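Local structure of urocanate hydratase (Paenibacillus sp. Soil724D2, 7NED) at residues Ala43-Ala48 and Arg110-Gly115; Trp353-Leu356 and Asp362-Ala365; Leu518-Tyr523 and Ala532-Leu537. The protein catalyses the hydration of thiourocanate with NAD+ as cofactor, a step of bacterial ergothioneine catabolism, and belongs to the urocanase family. All blocks are in the same frame, centred on the assembly; numbering follows the deposited sequence.

Interaction 1 (Ala43-Ala48 and Arg110-Gly115). With NAD (nicotinamide-adenine-dinucleotide), chain C.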
loop_
_atom_site.group_PDB
_atom_site.type_symbol
_atom_site.label_atom_id
_atom_site.label_comp_id
_atom_site.label_asym_id
_atom_site.label_seq_id
_atom_site.Cartn_x
_atom_site.Cartn_y
_atom_site.Cartn_z
ATOM N N ALA A 43 -8.508 15.785 13.854
ATOM C CA ALA A 43 -8.223 14.468 14.450
ATOM C C ALA A 43 -6.924 14.476 15.258
ATOM O O ALA A 43 -6.159 13.497 15.275
ATOM C CB ALA A 43 -8.186 13.386 13.382
ATOM N N ALA A 44 -6.655 15.605 15.905
ATOM C CA ALA A 44 -5.624 15.756 16.935
ATOM C C ALA A 44 -4.220 15.863 16.361
ATOM O O ALA A 44 -3.409 16.678 16.825
ATOM C CB ALA A 44 -5.665 14.601 17.941
ATOM N N LEU A 45 -3.897 15.033 15.370
ATOM C CA LEU A 45 -2.544 15.110 14.827
ATOM C C LEU A 45 -2.495 14.797 13.330
ATOM O O LEU A 45 -1.418 14.473 12.816
ATOM C CB LEU A 45 -1.619 14.190 15.626
ATOM C CG LEU A 45 -1.796 12.686 15.415
ATOM C CD1 LEU A 45 -0.547 11.947 15.983
ATOM C CD2 LEU A 45 -3.098 12.132 16.074
ATOM N N ALA A 46 -3.614 14.931 12.617
ATOM C CA ALA A 46 -3.613 14.726 11.174
ATOM C C ALA A 46 -3.056 15.983 10.529
ATOM O O ALA A 46 -3.629 17.056 10.674
ATOM C CB ALA A 46 -5.014 14.411 10.666
ATOM N N LYS A 47 -1.931 15.863 9.836
ATOM C CA LYS A 47 -1.202 17.039 9.404
ATOM C C LYS A 47 -1.255 17.201 7.892
ATOM O O LYS A 47 -1.321 16.222 7.135
ATOM C CB LYS A 47 0.250 16.929 9.883
ATOM C CG LYS A 47 0.380 17.045 11.409
ATOM C CD LYS A 47 1.823 17.215 11.828
ATOM C CE LYS A 47 1.983 17.566 13.299
ATOM N NZ LYS A 47 2.908 18.742 13.499
ATOM N N ALA A 48 -1.169 18.449 7.458
ATOM C CA ALA A 48 -1.191 18.765 6.041
ATOM C C ALA A 48 0.155 18.570 5.371
ATOM O O ALA A 48 0.204 18.493 4.138
ATOM C CB ALA A 48 -1.636 20.215 5.845
ATOM N N ARG A 110 7.818 7.403 17.677
ATOM C CA ARG A 110 9.273 7.449 17.566
ATOM C C ARG A 110 9.697 7.971 16.199
ATOM O O ARG A 110 10.557 8.863 16.090
ATOM C CB ARG A 110 9.850 6.059 17.859
ATOM N N LEU A 111 9.061 7.469 15.138
ATOM C CA LEU A 111 9.424 7.945 13.809
ATOM C C LEU A 111 8.968 9.379 13.580
ATOM O O LEU A 111 9.649 10.147 12.891
ATOM C CB LEU A 111 8.843 7.026 12.740
ATOM C CG LEU A 111 9.435 5.619 12.703
ATOM C CD1 LEU A 111 8.604 4.681 11.811
ATOM C CD2 LEU A 111 10.897 5.656 12.240
ATOM N N GLN A 112 7.802 9.768 14.112
ATOM C CA GLN A 112 7.422 11.175 13.984
ATOM C C GLN A 112 8.398 12.075 14.740
ATOM O O GLN A 112 8.857 13.088 14.207
ATOM C CB GLN A 112 5.987 11.394 14.449
ATOM C CG GLN A 112 5.623 12.873 14.420
ATOM C CD GLN A 112 4.208 13.144 14.823
ATOM O OE1 GLN A 112 3.455 13.759 14.068
ATOM N NE2 GLN A 112 3.833 12.708 16.025
ATOM N N GLU A 113 8.748 11.701 15.973
ATOM C CA GLU A 113 9.835 12.385 16.684
ATOM C C GLU A 113 11.126 12.500 15.895
ATOM O O GLU A 113 11.800 13.538 15.956
ATOM C CB GLU A 113 10.095 11.726 18.032
ATOM C CG GLU A 113 10.954 12.609 18.943
ATOM N N LYS A 114 11.487 11.468 15.158
ATOM C CA LYS A 114 12.722 11.508 14.405
ATOM C C LYS A 114 12.618 12.367 13.161
ATOM O O LYS A 114 13.623 12.536 12.460
ATOM C CB LYS A 114 13.120 10.084 13.990
ATOM C CG LYS A 114 14.016 9.363 14.962
ATOM C CD LYS A 114 14.319 7.953 14.464
ATOM C CE LYS A 114 15.664 7.915 13.748
ATOM N NZ LYS A 114 16.220 6.626 14.120
ATOM N N GLY A 115 11.426 12.848 12.823
ATOM C CA GLY A 115 11.287 13.630 11.608
ATOM C C GLY A 115 11.052 12.812 10.348
ATOM O O GLY A 115 11.160 13.351 9.246
HETATM P PA NAD C . -10.385 16.656 17.017
HETATM O O1A NAD C . -9.203 16.154 17.842
HETATM O O2A NAD C . -10.430 17.911 16.244
HETATM O O5B NAD C . -11.540 16.957 18.221
HETATM C C5B NAD C . -11.601 16.001 19.202
HETATM C C4B NAD C . -12.503 16.678 20.334
HETATM O O4B NAD C . -12.660 15.862 21.461
HETATM C C3B NAD C . -11.668 17.929 20.759
HETATM O O3B NAD C . -12.458 19.044 20.742
HETATM C C2B NAD C . -11.239 17.568 22.215
HETATM O O2B NAD C . -11.263 18.649 23.073
HETATM C C1B NAD C . -12.431 16.700 22.611
HETATM N N9A NAD C . -12.158 15.745 23.686
HETATM C C8A NAD C . -11.017 14.991 23.934
HETATM N N7A NAD C . -11.119 14.232 24.997
HETATM C C5A NAD C . -12.402 14.469 25.471
HETATM C C6A NAD C . -13.118 13.975 26.584
HETATM N N6A NAD C . -12.577 13.063 27.422
HETATM N N1A NAD C . -14.393 14.396 26.813
HETATM C C2A NAD C . -14.871 15.333 25.955
HETATM N N3A NAD C . -14.314 15.891 24.868
HETATM C C4A NAD C . -13.061 15.432 24.658
HETATM O O3 NAD C . -10.814 15.303 16.353
HETATM P PN NAD C . -11.858 15.302 15.148
HETATM O O1N NAD C . -11.430 15.674 13.759
HETATM O O2N NAD C . -13.188 15.767 15.703
HETATM O O5D NAD C . -12.188 13.627 14.912
HETATM C C5D NAD C . -12.651 12.964 16.102
HETATM C C4D NAD C . -12.750 11.490 15.822
HETATM O O4D NAD C . -13.444 11.242 14.613
HETATM C C3D NAD C . -11.218 11.075 15.515
HETATM O O3D NAD C . -10.890 9.833 16.127
HETATM C C2D NAD C . -11.185 10.901 13.952
HETATM O O2D NAD C . -10.380 9.899 13.481
HETATM C C1D NAD C . -12.625 10.298 13.966
HETATM N N1N NAD C . -13.235 9.951 12.675
HETATM C C2N NAD C . -12.616 8.848 12.118
HETATM C C3N NAD C . -13.072 8.298 10.931
HETATM C C7N NAD C . -12.273 7.114 10.369
HETATM O O7N NAD C . -12.745 6.253 9.628
HETATM N N7N NAD C . -10.921 7.066 10.669
HETATM C C4N NAD C . -14.196 8.900 10.348
HETATM C C5N NAD C . -14.798 10.000 10.956
HETATM C C6N NAD C . -14.312 10.526 12.165
HETATM O O HOH W 1 1.159 13.382 12.668
#
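Gln-112 reaches from helix 105-113 to the loop and short strand of residues 43-48 and meets it through a water molecule and two loose van der Waals contacts, with no direct hydrogen bond between the segments. The water gives one hydrogen to the backbone O of Leu-45 (2.8 Å from its oxygen) and the other to Gln-112 OE1 (2.7 Å), so both carbonyl oxygens act as acceptors. Gln-112 spans the gap because CG stands anti to the backbone N (chi1 176°) and the chain runs on extended, which places the amide well away from its helix.

The two loose contacts, each of a carbon with an amide atom, lie around this bridge. Leu-45 CD1 comes to 4.4 Å from Gln-112 NE2, while Lys-47 crosses the glutamine chain at about a right angle and brings its CE within 4.2 Å of Gln-112 OE1. The ammonium of Lys-47 is engaged by the backbone O of Glu-38, and the aliphatic part of the chain is what touches Gln-112. Ile-118 packs against both Lys-47 and Gln-112.

The third kind of interaction belongs to the cofactor. Ala-43 N donates to the pyrophosphate oxygen O1N of NAD at 2.9 Å, with a bent N-H...O angle of 134°, and Ala-44 N lies 3.2 Å from NAD O1A on the other phosphate. At the far end of the contact, the helix finishes in a Schellman motif, with Gly-115 at positive phi and its N bonded to Gln-112 O. Altogether this is a water-mediated link within the urocanase N-terminal domain between a helix and a loop that lines the NAD pocket beside the pyrophosphate.

Interaction 2 (Trp353-Leu356 and Asp362-Ala365)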
loop_
_atom_site.group_PDB
_atom_site.type_symbol
_atom_site.label_atom_id
_atom_site.label_comp_id
_atom_site.label_asym_id
_atom_site.label_seq_id
_atom_site.Cartn_x
_atom_site.Cartn_y
_atom_site.Cartn_z
ATOM N N TRP A 353 -17.159 18.985 -3.151
ATOM C CA TRP A 353 -16.555 19.860 -4.140
ATOM C C TRP A 353 -16.307 21.217 -3.513
ATOM O O TRP A 353 -16.929 21.580 -2.524
ATOM C CB TRP A 353 -17.429 19.973 -5.396
ATOM C CG TRP A 353 -18.881 20.183 -5.125
ATOM C CD1 TRP A 353 -19.551 21.374 -5.165
ATOM C CD2 TRP A 353 -19.862 19.178 -4.832
ATOM N NE1 TRP A 353 -20.877 21.166 -4.925
ATOM C CE2 TRP A 353 -21.094 19.837 -4.690
ATOM C CE3 TRP A 353 -19.809 17.781 -4.661
ATOM C CZ2 TRP A 353 -22.273 19.168 -4.377
ATOM C CZ3 TRP A 353 -20.993 17.103 -4.351
ATOM C CH2 TRP A 353 -22.208 17.797 -4.217
ATOM N N VAL A 354 -15.342 21.940 -4.064
ATOM C CA VAL A 354 -14.890 23.202 -3.491
ATOM C C VAL A 354 -14.878 24.267 -4.571
ATOM O O VAL A 354 -14.327 24.044 -5.653
ATOM C CB VAL A 354 -13.494 23.053 -2.870
ATOM C CG1 VAL A 354 -12.948 24.416 -2.368
ATOM C CG2 VAL A 354 -13.560 22.040 -1.716
ATOM N N ALA A 355 -15.444 25.439 -4.261
ATOM C CA ALA A 355 -15.438 26.558 -5.206
ATOM C C ALA A 355 -14.100 27.281 -5.065
ATOM O O ALA A 355 -13.922 28.109 -4.176
ATOM C CB ALA A 355 -16.604 27.499 -4.921
ATOM N N LEU A 356 -13.141 26.954 -5.931
ATOM C CA LEU A 356 -11.807 27.538 -5.824
ATOM C C LEU A 356 -11.808 29.050 -6.038
ATOM O O LEU A 356 -10.870 29.737 -5.595
ATOM C CB LEU A 356 -10.890 26.868 -6.836
ATOM C CG LEU A 356 -10.762 25.364 -6.572
ATOM C CD1 LEU A 356 -10.350 24.605 -7.847
ATOM C CD2 LEU A 356 -9.773 25.090 -5.451
ATOM N N ASP A 362 -20.967 30.204 -6.504
ATOM C CA ASP A 362 -20.620 29.001 -7.268
ATOM C C ASP A 362 -21.231 27.757 -6.632
ATOM O O ASP A 362 -21.880 26.949 -7.311
ATOM C CB ASP A 362 -19.102 28.855 -7.368
ATOM C CG ASP A 362 -18.484 29.760 -8.422
ATOM O OD1 ASP A 362 -19.238 30.453 -9.146
ATOM O OD2 ASP A 362 -17.224 29.773 -8.524
ATOM N N ILE A 363 -21.065 27.600 -5.316
ATOM C CA ILE A 363 -21.706 26.476 -4.635
ATOM C C ILE A 363 -23.212 26.541 -4.838
ATOM O O ILE A 363 -23.852 25.534 -5.151
ATOM C CB ILE A 363 -21.321 26.462 -3.136
ATOM C CG1 ILE A 363 -19.817 26.218 -2.986
ATOM C CG2 ILE A 363 -22.127 25.396 -2.332
ATOM C CD1 ILE A 363 -19.309 24.862 -3.572
ATOM N N HIS A 364 -23.807 27.741 -4.708
ATOM C CA HIS A 364 -25.264 27.828 -4.798
ATOM C C HIS A 364 -25.763 27.482 -6.198
ATOM O O HIS A 364 -26.827 26.863 -6.350
ATOM C CB HIS A 364 -25.734 29.219 -4.364
ATOM C CG HIS A 364 -25.664 29.424 -2.880
ATOM N ND1 HIS A 364 -25.780 30.663 -2.282
ATOM C CD2 HIS A 364 -25.516 28.532 -1.867
ATOM C CE1 HIS A 364 -25.697 30.529 -0.969
ATOM N NE2 HIS A 364 -25.535 29.246 -0.688
ATOM N N ALA A 365 -25.012 27.856 -7.231
ATOM C CA ALA A 365 -25.390 27.442 -8.580
ATOM C C ALA A 365 -25.346 25.919 -8.730
ATOM O O ALA A 365 -26.203 25.327 -9.413
ATOM C CB ALA A 365 -24.477 28.117 -9.617
HETATM O O HOH W 2 -23.145 22.811 -4.296
#
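The end of strand 351-355 and the first turns of helix 360-373 come closest at Ala-355 and Asp-362, whose CA atoms are 6.1 Å apart, and no direct hydrogen bond joins the two segments. Ala-355 points its methyl at the helix, where Ala-355 CB touches Asp-362 CB at 3.8 Å and Ile-363 CG1 at 4.0 Å. The small side chain is consistent with the close approach of the backbones. Ile-363 has CG1 beside its backbone N (chi1 -64°), a setting that carries the ethyl branch back to the strand, and Ile-363 CD1 lies 3.8 Å from Trp-353 CD1, approaching the indole at a slant.

Strand and helix are consecutive elements of the urocanase C-terminal domain, and the short connection folds the helix back over its own strand. The strand itself lies in a mixed sheet between strands 398-400 and 428-441, with Ile-428 touching both Trp-353 and Ala-355, so these side chains fill the layer between sheet and helix. One helical turn further on, Ile-366 and then Ile-370 also pack on the indole.

A water in the plane of the Trp-353 ring accepts from Trp-353 NE1 at 2.9 Å and donates to Ile-363 O, also at 2.9 Å, bridging the ring edge to the helix backbone. At the other end, the carboxylate of the buried Asp-362 is gripped on both oxygens, OD2 by the hydroxyl of Ser-357 in the connecting turn and OD1 by Gln-425 N, which fixes the group while its CB rests on Ala-355.

Interaction 3 (Leu518-Tyr523 and Ala532-Leu537)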
loop_
_atom_site.group_PDB
_atom_site.type_symbol
_atom_site.label_atom_id
_atom_site.label_comp_id
_atom_site.label_asym_id
_atom_site.label_seq_id
_atom_site.Cartn_x
_atom_site.Cartn_y
_atom_site.Cartn_z
ATOM N N LEU A 518 -14.983 0.606 -9.044
ATOM C CA LEU A 518 -14.252 -0.384 -8.258
ATOM C C LEU A 518 -14.888 -0.549 -6.895
ATOM O O LEU A 518 -14.877 -1.658 -6.329
ATOM C CB LEU A 518 -12.780 0.039 -8.117
ATOM C CG LEU A 518 -11.871 -0.937 -7.342
ATOM C CD1 LEU A 518 -11.744 -2.268 -8.072
ATOM C CD2 LEU A 518 -10.494 -0.278 -7.087
ATOM N N GLY A 519 -15.418 0.557 -6.346
ATOM C CA GLY A 519 -16.162 0.487 -5.099
ATOM C C GLY A 519 -17.310 -0.504 -5.144
ATOM O O GLY A 519 -17.460 -1.338 -4.242
ATOM N N VAL A 520 -18.137 -0.432 -6.195
ATOM C CA VAL A 520 -19.223 -1.413 -6.324
ATOM C C VAL A 520 -18.657 -2.822 -6.405
ATOM O O VAL A 520 -19.156 -3.746 -5.761
ATOM C CB VAL A 520 -20.100 -1.123 -7.549
ATOM C CG1 VAL A 520 -21.193 -2.209 -7.640
ATOM C CG2 VAL A 520 -20.709 0.270 -7.417
ATOM N N LEU A 521 -17.622 -3.013 -7.216
ATOM C CA LEU A 521 -17.123 -4.377 -7.377
ATOM C C LEU A 521 -16.510 -4.903 -6.095
ATOM O O LEU A 521 -16.551 -6.115 -5.853
ATOM C CB LEU A 521 -16.104 -4.479 -8.513
ATOM C CG LEU A 521 -16.603 -4.238 -9.931
ATOM C CD1 LEU A 521 -15.616 -4.761 -10.949
ATOM C CD2 LEU A 521 -17.949 -4.973 -10.104
ATOM N N ARG A 522 -15.932 -4.028 -5.257
ATOM C CA ARG A 522 -15.364 -4.520 -4.001
ATOM C C ARG A 522 -16.442 -5.145 -3.121
ATOM O O ARG A 522 -16.213 -6.186 -2.494
ATOM C CB ARG A 522 -14.651 -3.377 -3.258
ATOM C CG ARG A 522 -13.852 -3.824 -2.072
ATOM C CD ARG A 522 -14.674 -3.766 -0.764
ATOM N NE ARG A 522 -13.875 -4.342 0.296
ATOM C CZ ARG A 522 -13.792 -5.644 0.533
ATOM N NH1 ARG A 522 -14.484 -6.505 -0.215
ATOM N NH2 ARG A 522 -13.010 -6.092 1.514
ATOM N N TYR A 523 -17.611 -4.500 -3.025
ATOM C CA TYR A 523 -18.712 -5.058 -2.253
ATOM C C TYR A 523 -19.392 -6.192 -3.012
ATOM O O TYR A 523 -19.830 -7.164 -2.394
ATOM C CB TYR A 523 -19.714 -3.942 -1.848
ATOM C CG TYR A 523 -19.092 -3.175 -0.717
ATOM C CD1 TYR A 523 -19.280 -3.586 0.590
ATOM C CD2 TYR A 523 -18.162 -2.155 -0.968
ATOM C CE1 TYR A 523 -18.618 -2.964 1.644
ATOM C CE2 TYR A 523 -17.489 -1.527 0.085
ATOM C CZ TYR A 523 -17.717 -1.946 1.382
ATOM O OH TYR A 523 -17.085 -1.339 2.449
ATOM N N ALA A 532 -24.421 -6.475 -6.450
ATOM C CA ALA A 532 -24.727 -7.239 -7.651
ATOM C C ALA A 532 -25.862 -6.578 -8.423
ATOM O O ALA A 532 -25.846 -6.528 -9.666
ATOM C CB ALA A 532 -25.052 -8.691 -7.269
ATOM N N ASP A 533 -26.833 -6.003 -7.698
ATOM C CA ASP A 533 -27.862 -5.228 -8.368
ATOM C C ASP A 533 -27.278 -4.004 -9.058
ATOM O O ASP A 533 -27.622 -3.694 -10.206
ATOM C CB ASP A 533 -28.923 -4.817 -7.349
ATOM C CG ASP A 533 -30.105 -4.150 -7.996
ATOM O OD1 ASP A 533 -30.292 -2.931 -7.775
ATOM O OD2 ASP A 533 -30.834 -4.856 -8.719
ATOM N N GLU A 534 -26.406 -3.276 -8.361
ATOM C CA GLU A 534 -25.806 -2.094 -8.967
ATOM C C GLU A 534 -25.013 -2.455 -10.205
ATOM O O GLU A 534 -25.069 -1.725 -11.201
ATOM C CB GLU A 534 -24.912 -1.365 -7.964
ATOM C CG GLU A 534 -24.464 0.033 -8.416
ATOM C CD GLU A 534 -25.608 1.095 -8.461
ATOM O OE1 GLU A 534 -25.333 2.223 -8.957
ATOM O OE2 GLU A 534 -26.763 0.817 -8.010
ATOM N N VAL A 535 -24.250 -3.570 -10.168
ATOM C CA VAL A 535 -23.521 -3.987 -11.359
ATOM C C VAL A 535 -24.470 -4.126 -12.547
ATOM O O VAL A 535 -24.200 -3.638 -13.653
ATOM C CB VAL A 535 -22.771 -5.308 -11.098
ATOM C CG1 VAL A 535 -22.374 -5.950 -12.435
ATOM C CG2 VAL A 535 -21.567 -5.046 -10.179
ATOM N N ARG A 536 -25.572 -4.841 -12.353
ATOM C CA ARG A 536 -26.484 -5.020 -13.476
ATOM C C ARG A 536 -27.094 -3.684 -13.897
ATOM O O ARG A 536 -27.199 -3.383 -15.095
ATOM C CB ARG A 536 -27.569 -6.031 -13.112
ATOM C CG ARG A 536 -28.816 -5.839 -13.982
ATOM C CD ARG A 536 -30.030 -6.513 -13.396
ATOM N NE ARG A 536 -30.718 -5.777 -12.317
ATOM C CZ ARG A 536 -31.620 -4.806 -12.498
ATOM N NH1 ARG A 536 -31.950 -4.390 -13.727
ATOM N NH2 ARG A 536 -32.207 -4.253 -11.447
ATOM N N LEU A 537 -27.483 -2.852 -12.927
ATOM C CA LEU A 537 -28.109 -1.578 -13.281
ATOM C C LEU A 537 -27.189 -0.700 -14.117
ATOM O O LEU A 537 -27.663 0.036 -14.982
ATOM C CB LEU A 537 -28.535 -0.811 -12.017
ATOM C CG LEU A 537 -29.821 -1.300 -11.356
ATOM C CD1 LEU A 537 -30.027 -0.601 -10.031
ATOM C CD2 LEU A 537 -31.024 -1.065 -12.291
#
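Val-520 points toward helix 529-538 and sets its two methyls beside Glu-534 and Val-535. Val-520 CG1 is anti to the backbone N (chi1 179°) and meets Val-535 CG2 and Glu-534 CB, both at 3.8 Å, while Val-520 CG2 lies 3.9 Å from Glu-534 CG. One valine therefore rests on the aliphatic base of the glutamate through both branches.

Val-535 answers with one branch. Val-535 CG2 touches both Val-520 CG1 and, at 3.6 Å, Leu-521 CD2, two atoms that lie roughly at right angles about it. The CA-CB bond of Leu-521 does not aim at helix 529-538, yet its branched end turns back to it, meeting the valine at about a right angle.

In Glu-534 the chain starts toward Val-520 and then bends at chi2 (69°), taking the carboxylate away from the apolar contact. There OE1 forms a salt bridge with Lys-538 and OE2 another with Arg-346, two pairings that probably offset the charge of this buried residue. Arg-346 also pairs with Asp-533 and thus bridges the two carboxylates; Asp-533 OD2 in addition receives Arg-536 NH2 at 3.1 Å, nearly in the guanidinium plane.

Leu-521 also packs on Trp-542 and on Gly-80 of the second subunit, bringing the contact close to the dimer interface. The axes of segments 518-523 and 532-537 approach to 9.2 Å and cross at -139°, and the pair forms a helical hairpin, two consecutive helices running obliquely antiparallel near the C-terminus of the chain.

In the fold
The three contacts follow one another along the chain without interleaving. Interaction 1 belongs to the urocanase N-terminal domain, whereas interactions 2 and 3 share the C-terminal one. Their centres stand 30 to 37 Å apart and none touches another; the nearest atoms of interactions 2 and 3 are about 16 Å from each other. Strand 428-441 offers a link between the last two, since its residues pack on segment 353-356 and on segment 518-523. Interactions 1 and 3 both reach the second subunit, while interaction 1 alone contacts NAD. Interaction 1 thus lies at the cofactor pocket, while interactions 2 and 3 join helices packed about the mixed sheet, interaction 3 next to the second subunit.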